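Local structure of ribulose bisphosphate carboxylase small chain (Galdieria sulphuraria, 4F0H) at residues Lys21-Asp24 against Tyr25-Lys29. The protein forms the small subunit of RuBisCO, the enzyme that carboxylates ribulose 1,5-bisphosphate in carbon fixation, and probably stabilises the assembly of catalytic large subunits. Numbering follows the deposited sequence.
Sequences KQID and YMISK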
# COMPACT_ATOMS: atom_id res chain seq x y z
N LYS B 21 41.26 -38.70 -23.34
CA LYS B 21 41.92 -38.36 -22.12
C LYS B 21 40.95 -37.63 -21.16
O LYS B 21 41.07 -37.82 -19.95
CB LYS B 21 43.20 -37.57 -22.31
CG LYS B 21 44.23 -38.27 -23.22
CD LYS B 21 45.56 -37.48 -23.32
CE LYS B 21 46.61 -38.18 -24.29
NZ LYS B 21 46.17 -38.39 -25.71
N GLN B 22 40.00 -36.84 -21.69
CA GLN B 22 38.94 -36.29 -20.86
C GLN B 22 38.01 -37.38 -20.29
O GLN B 22 37.59 -37.27 -19.15
CB GLN B 22 38.15 -35.18 -21.55
CG GLN B 22 38.96 -34.00 -22.09
CD GLN B 22 39.74 -33.33 -21.01
OE1 GLN B 22 39.24 -33.08 -19.90
NE2 GLN B 22 41.02 -33.10 -21.30
N ILE B 23 37.69 -38.42 -21.03
CA ILE B 23 36.93 -39.54 -20.44
C ILE B 23 37.71 -40.18 -19.26
O ILE B 23 37.16 -40.41 -18.18
CB ILE B 23 36.61 -40.63 -21.47
CG1 ILE B 23 35.96 -40.08 -22.74
CG2 ILE B 23 35.66 -41.64 -20.92
CD1 ILE B 23 35.14 -38.89 -22.46
N ASP B 24 39.01 -40.47 -19.47
CA ASP B 24 39.87 -40.92 -18.37
C ASP B 24 39.70 -40.04 -17.10
O ASP B 24 39.54 -40.53 -15.99
CB ASP B 24 41.32 -40.92 -18.84
CG ASP B 24 41.65 -42.13 -19.74
OD1 ASP B 24 42.55 -42.04 -20.59
OD2 ASP B 24 41.01 -43.21 -19.59
N TYR B 25 39.72 -38.72 -17.27
CA TYR B 25 39.63 -37.87 -16.11
C TYR B 25 38.24 -38.10 -15.43
O TYR B 25 38.13 -38.32 -14.21
CB TYR B 25 39.85 -36.40 -16.55
CG TYR B 25 39.34 -35.38 -15.54
CD1 TYR B 25 40.10 -34.99 -14.43
CD2 TYR B 25 38.06 -34.80 -15.72
CE1 TYR B 25 39.59 -34.07 -13.49
CE2 TYR B 25 37.53 -33.88 -14.80
CZ TYR B 25 38.29 -33.53 -13.69
OH TYR B 25 37.72 -32.61 -12.81
N MET B 26 37.19 -38.03 -16.24
CA MET B 26 35.84 -38.26 -15.73
C MET B 26 35.73 -39.56 -14.94
O MET B 26 35.08 -39.62 -13.89
CB MET B 26 34.81 -38.22 -16.87
CG MET B 26 34.98 -36.91 -17.65
SD MET B 26 33.83 -36.77 -19.01
CE MET B 26 32.32 -36.81 -18.13
N ILE B 27 36.36 -40.60 -15.46
CA ILE B 27 36.31 -41.92 -14.86
C ILE B 27 37.04 -41.89 -13.55
O ILE B 27 36.58 -42.45 -12.57
CB ILE B 27 36.91 -42.98 -15.78
CG1 ILE B 27 36.05 -43.20 -17.05
CG2 ILE B 27 37.07 -44.34 -15.07
CD1 ILE B 27 36.66 -44.27 -17.94
N SER B 28 38.18 -41.21 -13.51
CA SER B 28 38.96 -41.18 -12.31
C SER B 28 38.18 -40.40 -11.27
O SER B 28 38.34 -40.64 -10.10
CB SER B 28 40.30 -40.53 -12.60
OG SER B 28 40.07 -39.11 -12.62
N LYS B 29 37.26 -39.52 -11.70
CA LYS B 29 36.43 -38.72 -10.79
C LYS B 29 35.14 -39.42 -10.44
O LYS B 29 34.27 -38.88 -9.75
CB LYS B 29 36.04 -37.43 -11.50
CG LYS B 29 36.90 -36.24 -11.16
CD LYS B 29 38.29 -36.69 -10.85
CE LYS B 29 39.01 -35.61 -10.01
NZ LYS B 29 38.01 -34.67 -9.36
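I27 lies one helical turn beyond I23, and their side chains cross at a slant, with I23 CG2 4.1 Å from I27 CD1. I27 holds CG1 beside its backbone N (chi1 -68°), which lays that methylene 3.2 Å from I23 O. The same carbonyl accepts I27 N at 2.8 Å, the donor standing almost in line with C=O (167°). Cutting I27 back to an alanine would probably leave I23 CG2 without its methyl neighbour and open a gap beside V58. M26 sits similarly over Q22: its CG comes within 3.0 Å of Q22 O, which accepts M26 N through a nearly straight bond (N-H...O 177°). Its sulfur meets I23 more loosely, SD to CD1 4.3 Å. The Y25 ring turns an edge to Q22 O, while Q22 OE1 hydrogen-bonds to a polar side chain on another protein's chain. Near the C-terminal end, S28 OG bonds to Y25 O at 2.6 Å, in the carbonyl plane, and K29 N shares that acceptor. Side chains paired three and four residues apart over i to i+4 backbone bonds mark the last turns of amphipathic helix 16-28, whose I23 and M26 face helix 61-74 and strand 93-101, respectively, in the small-subunit alpha+beta fold.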